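Local coordinates for transcription regulator, Crp family (Thermus thermophilus, PDB 4EV0), which binds cyclic AMP and DNA as a homodimer and activates transcription from a set of promoters in a cAMP-dependent manner, at residues R182-L187 against V193-G198; L151-Q156 against P160-R165; M77-E82 against E103-L108; A147-K152 against A170-T175. One frame throughout, in Å; residues are numbered along the deposited sequence.

Contact 1 (R182-L187 against V193-G198)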
# COMPACT_ATOMS: atom_id res chain seq x y z
N ARG B 182 -14.72 -16.03 -7.09
CA ARG B 182 -14.13 -16.15 -8.42
C ARG B 182 -13.46 -17.52 -8.59
O ARG B 182 -13.66 -18.19 -9.60
CB ARG B 182 -13.12 -15.04 -8.67
CG ARG B 182 -13.72 -13.65 -8.82
CD ARG B 182 -12.63 -12.61 -9.10
NE ARG B 182 -11.85 -12.94 -10.30
CZ ARG B 182 -10.61 -12.50 -10.54
NH1 ARG B 182 -10.01 -11.71 -9.66
NH2 ARG B 182 -9.98 -12.85 -11.66
N VAL B 183 -12.67 -17.91 -7.60
CA VAL B 183 -11.98 -19.19 -7.63
C VAL B 183 -12.94 -20.38 -7.58
O VAL B 183 -12.79 -21.34 -8.34
CB VAL B 183 -10.97 -19.32 -6.47
CG1 VAL B 183 -10.47 -20.77 -6.37
CG2 VAL B 183 -9.81 -18.36 -6.68
N LEU B 184 -13.94 -20.30 -6.70
CA LEU B 184 -14.93 -21.36 -6.59
C LEU B 184 -15.73 -21.54 -7.87
O LEU B 184 -16.06 -22.66 -8.25
CB LEU B 184 -15.86 -21.09 -5.42
CG LEU B 184 -15.27 -21.41 -4.05
CD1 LEU B 184 -16.23 -20.99 -2.95
CD2 LEU B 184 -14.94 -22.91 -3.97
N HIS B 185 -16.03 -20.44 -8.56
CA HIS B 185 -16.75 -20.57 -9.82
C HIS B 185 -15.89 -21.24 -10.89
O HIS B 185 -16.38 -22.07 -11.65
CB HIS B 185 -17.36 -19.23 -10.24
CG HIS B 185 -18.57 -18.86 -9.44
ND1 HIS B 185 -19.76 -19.56 -9.51
CD2 HIS B 185 -18.77 -17.89 -8.51
CE1 HIS B 185 -20.63 -19.03 -8.68
NE2 HIS B 185 -20.06 -18.01 -8.06
N ALA B 186 -14.60 -20.90 -10.93
CA ALA B 186 -13.65 -21.60 -11.80
C ALA B 186 -13.49 -23.09 -11.43
O ALA B 186 -13.44 -23.95 -12.30
CB ALA B 186 -12.31 -20.89 -11.83
N LEU B 187 -13.42 -23.38 -10.13
CA LEU B 187 -13.32 -24.77 -9.66
C LEU B 187 -14.57 -25.58 -9.98
O LEU B 187 -14.47 -26.78 -10.23
CB LEU B 187 -13.03 -24.83 -8.16
CG LEU B 187 -11.61 -24.43 -7.74
CD1 LEU B 187 -11.42 -24.48 -6.22
CD2 LEU B 187 -10.57 -25.31 -8.45
N VAL B 193 -15.44 -28.91 -7.77
CA VAL B 193 -16.35 -28.69 -6.67
C VAL B 193 -17.77 -28.45 -7.18
O VAL B 193 -17.96 -28.06 -8.34
CB VAL B 193 -15.93 -27.47 -5.80
CG1 VAL B 193 -14.47 -27.57 -5.38
CG2 VAL B 193 -16.17 -26.17 -6.55
N ARG B 194 -18.75 -28.68 -6.32
CA ARG B 194 -20.13 -28.33 -6.62
C ARG B 194 -20.64 -27.35 -5.57
O ARG B 194 -20.46 -27.55 -4.37
CB ARG B 194 -21.01 -29.59 -6.66
CG ARG B 194 -22.50 -29.28 -6.70
CD ARG B 194 -23.32 -30.53 -6.97
NE ARG B 194 -23.00 -31.07 -8.29
CZ ARG B 194 -23.32 -32.29 -8.69
NH1 ARG B 194 -23.97 -33.11 -7.86
NH2 ARG B 194 -22.99 -32.71 -9.91
N LEU B 195 -21.28 -26.27 -6.03
CA LEU B 195 -21.75 -25.23 -5.12
C LEU B 195 -23.25 -25.28 -4.92
O LEU B 195 -24.02 -25.68 -5.80
CB LEU B 195 -21.37 -23.84 -5.64
CG LEU B 195 -19.90 -23.65 -6.02
CD1 LEU B 195 -19.69 -22.27 -6.64
CD2 LEU B 195 -19.00 -23.85 -4.81
N GLY B 196 -23.67 -24.85 -3.74
CA GLY B 196 -25.08 -24.68 -3.46
C GLY B 196 -25.23 -23.59 -2.43
O GLY B 196 -24.22 -23.06 -1.94
N PRO B 197 -26.48 -23.24 -2.09
CA PRO B 197 -26.78 -22.24 -1.07
C PRO B 197 -26.06 -22.55 0.24
O PRO B 197 -26.45 -23.47 0.97
CB PRO B 197 -28.29 -22.38 -0.88
CG PRO B 197 -28.77 -22.89 -2.21
CD PRO B 197 -27.69 -23.81 -2.70
N GLY B 198 -24.99 -21.80 0.52
CA GLY B 198 -24.19 -22.02 1.72
C GLY B 198 -23.40 -23.32 1.79
O GLY B 198 -23.04 -23.74 2.89
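Leu187 and Val193 bring their CA atoms within 5.8 Å where helix 182-187 passes strand 193-196, the two axes coming no closer than 8.0 Å and running at 121° to one another. The strand is the edge strand of the wing in a winged helix-turn-helix domain, and segment 182-187 is part of helix 177-189, within which the predicted DNA-binding motif ends. One weak backbone bond links them, from Val193 N to Leu187 O at 3.4 Å. Beside this bond the apolar side chains meet. Val193 points CG2 at Leu187 CB, 3.8 Å away, because CG1 lies anti to the carbonyl carbon (chi1 -52°) and CG2 falls between the backbone N and that carbon. Leu195 sets CD1 in the corner formed by two helix residues: Leu184 CB sits 4.2 Å from it, and the His185 ring receives the same methyl over a face, 4.2 Å from the centroid and 27° off the normal. The His185 and Leu195 side chains cross nearly at right angles. Val200 of the neighbouring strand and Leu150 of helix 139-154 extend this apolar layer. Between these two segments, then, a single weak N-H...O bond accompanies aliphatic contacts and one CH-pi contact, and cohesion is mainly apolar.

Contact 2 (L151-Q156 against P160-R165). With SO4 (sulfate ion), chain I.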
# COMPACT_ATOMS: atom_id res chain seq x y z
N LEU B 151 -8.85 -28.20 0.91
CA LEU B 151 -8.10 -29.39 1.31
C LEU B 151 -8.08 -29.52 2.83
O LEU B 151 -8.33 -30.60 3.38
CB LEU B 151 -6.67 -29.27 0.79
CG LEU B 151 -5.96 -30.52 0.33
CD1 LEU B 151 -4.74 -30.09 -0.43
CD2 LEU B 151 -5.58 -31.41 1.51
N LYS B 152 -7.82 -28.40 3.51
CA LYS B 152 -7.76 -28.37 4.96
C LYS B 152 -9.05 -28.86 5.63
O LYS B 152 -9.02 -29.49 6.69
CB LYS B 152 -7.38 -26.97 5.46
CG LYS B 152 -5.90 -26.85 5.82
CD LYS B 152 -5.36 -25.44 5.65
CE LYS B 152 -5.57 -24.62 6.90
NZ LYS B 152 -4.85 -23.33 6.82
N LEU B 153 -10.19 -28.55 5.01
CA LEU B 153 -11.49 -29.00 5.50
C LEU B 153 -11.67 -30.48 5.22
O LEU B 153 -12.17 -31.22 6.05
CB LEU B 153 -12.63 -28.22 4.85
CG LEU B 153 -12.70 -26.70 5.10
CD1 LEU B 153 -13.82 -26.08 4.28
CD2 LEU B 153 -12.89 -26.39 6.58
N LEU B 154 -11.26 -30.92 4.03
CA LEU B 154 -11.26 -32.33 3.72
C LEU B 154 -10.46 -33.12 4.75
O LEU B 154 -10.80 -34.27 5.06
CB LEU B 154 -10.66 -32.59 2.33
CG LEU B 154 -11.63 -32.65 1.15
CD1 LEU B 154 -10.88 -32.94 -0.14
CD2 LEU B 154 -12.72 -33.70 1.40
N ARG B 155 -9.41 -32.52 5.28
CA ARG B 155 -8.54 -33.29 6.15
C ARG B 155 -9.01 -33.41 7.61
O ARG B 155 -8.34 -34.01 8.45
CB ARG B 155 -7.06 -32.89 6.01
CG ARG B 155 -6.74 -31.44 6.02
CD ARG B 155 -5.25 -31.16 6.27
NE ARG B 155 -4.37 -31.36 5.13
CZ ARG B 155 -3.32 -30.58 4.84
NH1 ARG B 155 -3.04 -29.53 5.61
NH2 ARG B 155 -2.54 -30.84 3.79
N GLN B 156 -10.21 -32.91 7.90
CA GLN B 156 -10.74 -33.07 9.25
C GLN B 156 -11.52 -34.39 9.40
O GLN B 156 -11.95 -34.74 10.51
CB GLN B 156 -11.56 -31.86 9.68
CG GLN B 156 -12.91 -31.73 8.99
CD GLN B 156 -13.40 -30.29 8.96
OE1 GLN B 156 -14.56 -30.02 8.65
NE2 GLN B 156 -12.51 -29.36 9.29
N PRO B 160 -17.37 -34.90 2.05
CA PRO B 160 -16.73 -33.78 1.34
C PRO B 160 -17.73 -32.64 1.13
O PRO B 160 -17.47 -31.73 0.34
CB PRO B 160 -16.36 -34.39 -0.00
CG PRO B 160 -17.46 -35.40 -0.26
CD PRO B 160 -17.87 -35.93 1.11
N LEU B 161 -18.87 -32.70 1.81
CA LEU B 161 -19.85 -31.64 1.70
C LEU B 161 -19.71 -30.69 2.88
O LEU B 161 -19.72 -31.13 4.04
CB LEU B 161 -21.27 -32.20 1.64
CG LEU B 161 -22.37 -31.13 1.57
CD1 LEU B 161 -22.28 -30.36 0.24
CD2 LEU B 161 -23.75 -31.74 1.77
N PHE B 162 -19.57 -29.40 2.61
CA PHE B 162 -19.36 -28.46 3.71
C PHE B 162 -20.39 -27.34 3.77
O PHE B 162 -20.73 -26.71 2.76
CB PHE B 162 -17.95 -27.87 3.68
CG PHE B 162 -16.88 -28.91 3.62
CD1 PHE B 162 -16.70 -29.79 4.68
CD2 PHE B 162 -16.06 -29.02 2.51
CE1 PHE B 162 -15.71 -30.77 4.63
CE2 PHE B 162 -15.08 -29.99 2.45
CZ PHE B 162 -14.90 -30.86 3.51
N GLN B 163 -20.90 -27.12 4.97
CA GLN B 163 -21.68 -25.94 5.26
C GLN B 163 -20.65 -24.84 5.48
O GLN B 163 -19.99 -24.80 6.53
CB GLN B 163 -22.51 -26.16 6.53
CG GLN B 163 -23.69 -25.23 6.68
CD GLN B 163 -25.01 -25.95 6.56
OE1 GLN B 163 -25.05 -27.12 6.16
NE2 GLN B 163 -26.10 -25.25 6.89
N ILE B 164 -20.47 -23.98 4.49
CA ILE B 164 -19.44 -22.95 4.61
C ILE B 164 -19.69 -21.75 3.70
O ILE B 164 -20.07 -21.90 2.53
CB ILE B 164 -18.00 -23.54 4.46
CG1 ILE B 164 -16.96 -22.52 4.93
CG2 ILE B 164 -17.73 -24.08 3.03
CD1 ILE B 164 -15.64 -23.15 5.29
N ARG B 165 -19.52 -20.55 4.25
CA ARG B 165 -19.73 -19.33 3.49
C ARG B 165 -18.44 -18.98 2.74
O ARG B 165 -17.34 -19.37 3.17
CB ARG B 165 -20.15 -18.19 4.42
CG ARG B 165 -21.51 -18.39 5.11
CD ARG B 165 -22.62 -18.35 4.09
NE ARG B 165 -23.90 -18.77 4.64
CZ ARG B 165 -25.04 -18.75 3.95
NH1 ARG B 165 -25.05 -18.32 2.70
NH2 ARG B 165 -26.18 -19.15 4.52
S SO4 I . -21.79 -17.57 0.17
O1 SO4 I . -22.96 -17.00 0.83
O2 SO4 I . -20.68 -17.59 1.12
O3 SO4 I . -22.09 -18.93 -0.27
O4 SO4 I . -21.41 -16.74 -0.98
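Leu153 lies across one face of the Phe162 ring, its CB 3.9 Å from the centroid and only 17° off the ring normal, displaced toward the rim. The carbonyl carbon of Pro160 lies near the opposite face, so the ring sits between Leu153 CB and the backbone of its own segment. Phe162 has CG anti to its carbonyl carbon (chi1 -53°), and this carries CZ to the helix backbone, 3.7 Å from Leu154 N. Further along, Leu153 and Ile164 reach toward each other tip to tip, CD1 to CD1 at 3.6 Å. Ile164 can do so because its CG1 is anti to the backbone N, with chi1 at -166°. The contact joins the C-terminal end of helix 139-154 to strand 161-163, the first strand of the winged-helix sheet, which hydrogen-bonds through its backbone to strand 199-202 of the wing. On the other flank Leu154 and Pro160, whose preceding peptide is cis, cross obliquely, Leu154 CD2 lying 4.0 Å from Pro160 CB. Past the strand, Arg165 takes the N-cap position of helix 166-173, and Arg165 N donates a hydrogen bond to Glu168 OE1. The Arg165 side chain bends at chi2 and presents NH1 to a sulfate, probably from the crystallisation liquor: Arg165 NH1 to sulfate O1 measures 3.1 Å, with O1 in the guanidinium plane, at its edge.

Contact 3 (M77-E82 against E103-L108). With CMP (adenosine-3',5'-cyclic-monophosphate), chain G.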
# COMPACT_ATOMS: atom_id res chain seq x y z
N MET B 77 7.96 15.09 -2.18
CA MET B 77 8.12 14.72 -0.78
C MET B 77 9.30 15.45 -0.11
O MET B 77 9.13 16.04 0.95
CB MET B 77 8.19 13.20 -0.62
CG MET B 77 6.87 12.51 -1.03
SD MET B 77 6.93 10.74 -1.48
CE MET B 77 7.63 9.98 -0.02
N SER B 78 10.46 15.43 -0.75
CA SER B 78 11.62 16.15 -0.22
C SER B 78 11.34 17.65 -0.22
O SER B 78 11.76 18.37 0.69
CB SER B 78 12.88 15.83 -1.02
OG SER B 78 13.19 14.45 -0.92
N LEU B 79 10.60 18.11 -1.22
CA LEU B 79 10.14 19.49 -1.25
C LEU B 79 9.33 19.87 -0.01
O LEU B 79 9.49 20.95 0.56
CB LEU B 79 9.31 19.77 -2.51
CG LEU B 79 8.79 21.21 -2.50
CD1 LEU B 79 9.42 22.04 -3.62
CD2 LEU B 79 7.27 21.28 -2.54
N LEU B 80 8.48 18.95 0.42
CA LEU B 80 7.55 19.21 1.50
C LEU B 80 8.17 19.04 2.88
O LEU B 80 8.01 19.91 3.73
CB LEU B 80 6.32 18.31 1.36
CG LEU B 80 5.37 18.71 0.23
CD1 LEU B 80 4.43 17.55 -0.09
CD2 LEU B 80 4.58 19.98 0.62
N ASP B 81 8.88 17.93 3.10
CA ASP B 81 9.36 17.59 4.45
C ASP B 81 10.88 17.74 4.65
O ASP B 81 11.38 17.54 5.76
CB ASP B 81 8.91 16.18 4.86
CG ASP B 81 9.42 15.09 3.91
OD1 ASP B 81 10.43 15.33 3.20
OD2 ASP B 81 8.80 13.98 3.89
N GLU B 82 11.58 18.07 3.57
CA GLU B 82 13.04 18.22 3.58
C GLU B 82 13.76 16.90 3.91
O GLU B 82 14.95 16.91 4.24
CB GLU B 82 13.50 19.36 4.51
CG GLU B 82 12.70 20.68 4.38
CD GLU B 82 13.25 21.85 5.24
OE1 GLU B 82 12.47 22.45 6.02
OE2 GLU B 82 14.44 22.19 5.12
N GLU B 103 11.61 27.47 -1.78
CA GLU B 103 11.33 28.88 -1.49
C GLU B 103 10.32 29.47 -2.48
O GLU B 103 9.51 30.32 -2.11
CB GLU B 103 12.61 29.72 -1.47
CG GLU B 103 13.60 29.34 -0.36
CD GLU B 103 12.92 29.16 0.99
OE1 GLU B 103 12.60 30.18 1.65
OE2 GLU B 103 12.69 27.99 1.39
N ASP B 104 10.36 29.01 -3.73
CA ASP B 104 9.43 29.52 -4.73
C ASP B 104 8.05 28.90 -4.58
O ASP B 104 7.04 29.55 -4.86
CB ASP B 104 9.97 29.31 -6.14
CG ASP B 104 11.20 30.14 -6.41
OD1 ASP B 104 11.16 31.37 -6.14
OD2 ASP B 104 12.20 29.57 -6.89
N TYR B 105 8.03 27.66 -4.12
CA TYR B 105 6.79 26.98 -3.80
C TYR B 105 6.06 27.70 -2.64
O TYR B 105 4.85 27.92 -2.70
CB TYR B 105 7.07 25.51 -3.47
CG TYR B 105 6.06 24.87 -2.56
CD1 TYR B 105 4.92 24.27 -3.08
CD2 TYR B 105 6.25 24.87 -1.19
CE1 TYR B 105 3.98 23.68 -2.24
CE2 TYR B 105 5.31 24.29 -0.33
CZ TYR B 105 4.18 23.69 -0.87
OH TYR B 105 3.25 23.12 -0.03
N LEU B 106 6.82 28.06 -1.61
CA LEU B 106 6.28 28.73 -0.43
C LEU B 106 5.62 30.08 -0.75
O LEU B 106 4.61 30.46 -0.14
CB LEU B 106 7.38 28.94 0.62
CG LEU B 106 7.80 27.66 1.35
CD1 LEU B 106 8.83 27.97 2.42
CD2 LEU B 106 6.58 27.01 1.96
N ALA B 107 6.19 30.80 -1.70
CA ALA B 107 5.61 32.07 -2.10
C ALA B 107 4.40 31.83 -3.01
O ALA B 107 3.45 32.61 -3.01
CB ALA B 107 6.65 32.98 -2.76
N LEU B 108 4.44 30.75 -3.79
CA LEU B 108 3.35 30.44 -4.71
C LEU B 108 2.03 30.07 -4.00
O LEU B 108 0.96 30.57 -4.37
CB LEU B 108 3.73 29.33 -5.69
CG LEU B 108 2.58 28.79 -6.54
CD1 LEU B 108 1.95 29.90 -7.38
CD2 LEU B 108 3.04 27.63 -7.44
P CMP G . 10.70 12.57 -3.45
O1P CMP G . 11.12 14.01 -3.33
O2P CMP G . 10.60 11.74 -2.19
O5' CMP G . 11.63 11.82 -4.53
C5' CMP G . 11.17 10.65 -5.21
C4' CMP G . 9.76 10.86 -5.62
O4' CMP G . 9.13 9.65 -6.09
C3' CMP G . 8.85 11.28 -4.51
O3' CMP G . 9.17 12.57 -4.03
C2' CMP G . 7.49 11.12 -5.17
O2' CMP G . 7.27 12.15 -6.12
C1' CMP G . 7.73 9.81 -5.94
N9 CMP G . 7.19 8.66 -5.21
C8 CMP G . 7.56 8.21 -4.00
N7 CMP G . 6.80 7.14 -3.65
C5 CMP G . 5.92 6.90 -4.65
C6 CMP G . 4.85 5.92 -4.94
N6 CMP G . 4.55 4.94 -4.04
N1 CMP G . 4.19 6.04 -6.12
C2 CMP G . 4.47 7.00 -7.01
N3 CMP G . 5.45 7.92 -6.82
C4 CMP G . 6.19 7.92 -5.68
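Leu79 presses CD2 onto the Tyr105 ring, joining the short helix 76-81 of the phosphate-binding cassette in this cyclic nucleotide-binding domain to helix 102-111, which follows the last strand of the beta sandwich. The tight part is small, the two segments burying 137 Å² in all. Leu79 CD2 stands over the ring centre, 3.8 Å from the Tyr105 centroid and 11° off the normal, a CH-pi contact on a face. Leu79 achieves this with CG anti to the backbone N (chi1 178°), while Tyr105 swings its ring across from the other helix. Leu80 comes at about a right angle instead, and its CD2 lies 3.5 Å from Tyr105 OH. That hydroxyl is hydrogen-bonded to His117 ND1 of the second subunit, whose ring also meets Tyr105; the apolar contact thus borders the dimer interface. Ala116 and Leu119 of helix 114-135 touch Tyr105 as well.

Beyond these three residues the segments do not touch, and no hydrogen bond joins them. Glu82, the first residue past the helix, has positive phi and lies on the solvent side. Asp81 uses OD2 for a salt bridge with Arg128 NE of the second subunit. The side of helix 76-81 facing the nucleotide works differently: the helix N terminus meets cyclic AMP, which is also hydrogen-bonded by Gly75, Glu76, Arg85, Ser86 and Asp131 of the second subunit. Met77 N donates a weak bond to O3' of the ligand, whereas Ser78 N reaches the phosphate oxygen O1P at 3.0 Å, with the N-H...O angle at 168°.

Contact 4 (A147-K152 against A170-T175)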
# COMPACT_ATOMS: atom_id res chain seq x y z
N ALA B 147 -7.85 -23.70 -2.99
CA ALA B 147 -7.87 -25.15 -3.07
C ALA B 147 -7.30 -25.73 -1.77
O ALA B 147 -7.91 -26.60 -1.17
CB ALA B 147 -7.08 -25.64 -4.27
N TYR B 148 -6.17 -25.20 -1.33
CA TYR B 148 -5.53 -25.66 -0.09
C TYR B 148 -6.43 -25.50 1.13
O TYR B 148 -6.49 -26.39 1.98
CB TYR B 148 -4.25 -24.88 0.13
CG TYR B 148 -3.48 -25.21 1.40
CD1 TYR B 148 -2.86 -26.45 1.57
CD2 TYR B 148 -3.32 -24.25 2.41
CE1 TYR B 148 -2.13 -26.74 2.71
CE2 TYR B 148 -2.59 -24.53 3.55
CZ TYR B 148 -1.99 -25.77 3.70
OH TYR B 148 -1.26 -26.03 4.85
N ALA B 149 -7.12 -24.36 1.21
CA ALA B 149 -8.10 -24.14 2.26
C ALA B 149 -9.17 -25.26 2.28
O ALA B 149 -9.49 -25.82 3.33
CB ALA B 149 -8.77 -22.77 2.08
N LEU B 150 -9.71 -25.57 1.11
CA LEU B 150 -10.69 -26.64 0.95
C LEU B 150 -10.08 -27.98 1.35
O LEU B 150 -10.72 -28.79 2.03
CB LEU B 150 -11.15 -26.70 -0.50
CG LEU B 150 -12.09 -25.60 -0.97
CD1 LEU B 150 -12.32 -25.68 -2.48
CD2 LEU B 150 -13.39 -25.70 -0.19
N LEU B 151 -8.85 -28.20 0.91
CA LEU B 151 -8.10 -29.39 1.31
C LEU B 151 -8.08 -29.52 2.83
O LEU B 151 -8.33 -30.60 3.38
CB LEU B 151 -6.67 -29.27 0.79
CG LEU B 151 -5.96 -30.52 0.33
CD1 LEU B 151 -4.74 -30.09 -0.43
CD2 LEU B 151 -5.58 -31.41 1.51
N LYS B 152 -7.82 -28.40 3.51
CA LYS B 152 -7.76 -28.37 4.96
C LYS B 152 -9.05 -28.86 5.63
O LYS B 152 -9.02 -29.49 6.69
CB LYS B 152 -7.38 -26.97 5.46
CG LYS B 152 -5.90 -26.85 5.82
CD LYS B 152 -5.36 -25.44 5.65
CE LYS B 152 -5.57 -24.62 6.90
NZ LYS B 152 -4.85 -23.33 6.82
N ALA B 170 -12.63 -17.46 2.81
CA ALA B 170 -11.68 -16.39 2.52
C ALA B 170 -10.78 -16.12 3.73
O ALA B 170 -9.57 -15.88 3.60
CB ALA B 170 -12.42 -15.11 2.09
N ALA B 171 -11.37 -16.16 4.92
CA ALA B 171 -10.60 -16.01 6.14
C ALA B 171 -9.62 -17.18 6.26
O ALA B 171 -8.48 -17.00 6.67
CB ALA B 171 -11.53 -15.94 7.37
N LEU B 172 -10.08 -18.37 5.90
CA LEU B 172 -9.22 -19.54 5.94
C LEU B 172 -8.04 -19.39 5.00
O LEU B 172 -6.90 -19.58 5.40
CB LEU B 172 -10.01 -20.81 5.60
CG LEU B 172 -9.84 -22.03 6.51
CD1 LEU B 172 -9.34 -23.24 5.74
CD2 LEU B 172 -8.92 -21.72 7.68
N ALA B 173 -8.31 -19.01 3.75
CA ALA B 173 -7.28 -18.93 2.71
C ALA B 173 -6.43 -17.65 2.72
O ALA B 173 -5.34 -17.62 2.15
CB ALA B 173 -7.90 -19.13 1.34
N GLY B 174 -6.93 -16.60 3.37
CA GLY B 174 -6.23 -15.33 3.43
C GLY B 174 -6.39 -14.52 2.15
O GLY B 174 -5.48 -13.82 1.71
N THR B 175 -7.57 -14.63 1.54
CA THR B 175 -7.88 -13.88 0.33
C THR B 175 -9.17 -13.15 0.61
O THR B 175 -9.75 -13.31 1.69
CB THR B 175 -8.13 -14.82 -0.86
OG1 THR B 175 -9.44 -15.39 -0.74
CG2 THR B 175 -7.07 -15.94 -0.92
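Leu172 brings CD1 against Ala149, 3.5 Å from Ala149 O and 3.7 Å from Ala149 CB, so one methyl touches both the carbonyl oxygen and the side chain of that residue. Both torsions of Leu172 lie away from the usual staggered values, chi1 at -132° and chi2 at -121°, and together they put CD1 at this spot. Alongside, Ala149 CB also meets Ala173 CB at 3.8 Å, and the small residues let the backbones approach to 5.3 Å between their CA atoms. Lys152 contributes from one turn on: its chain bends at chi3 (88°), which places CE 4.2 Å from Leu172 CD1, the two side chains crossing at a slant. The contact seats helix 166-173, the first helix of the predicted helix-turn-helix motif, against helix 139-154 of the DNA-binding domain; Leu169 adds to the same seam by touching Ala149 and Leu150. Past helix 166-173 comes Gly174, the first residue to leave helical angles, with positive phi, and Ala170 O accepts from both Gly174 N and Thr175 N, securing the start of the turn. Away from this seam, Tyr148 takes part in the dimer interface through a hydrogen bond between its OH and Glu209 OE1 of the second subunit. With no hydrogen bond between the two segments, their close approach depends on the alanine pair Ala149 and Ala173 and on Leu172 CD1 meeting Ala149 and the Lys152 CE carbon.

From the N terminus, contact 3 closes first, joining helices 76-81 and 102-111 of the cyclic nucleotide-binding domain around a loop that contains strands 88-91 and 95-101. The chain then runs through helix 114-135 into the DNA-binding domain, where the other contacts cluster, their centres about 48, 54 and 58 Å from the centre of contact 3 (contacts 4, 1 and 2). Contacts 2 and 4 both start from helix 139-154 and share Leu151 and Lys152: the short closure 151-156/160-165 falls within the span of the longer one, 147-152/170-175. Contact 1 follows in series. Gly198 O probably bonds Ile164 N, tying contact 1 to contact 2, while Leu150 CD1 packs against Leu184, Leu187 and Val193, joining contact 4 to contact 1.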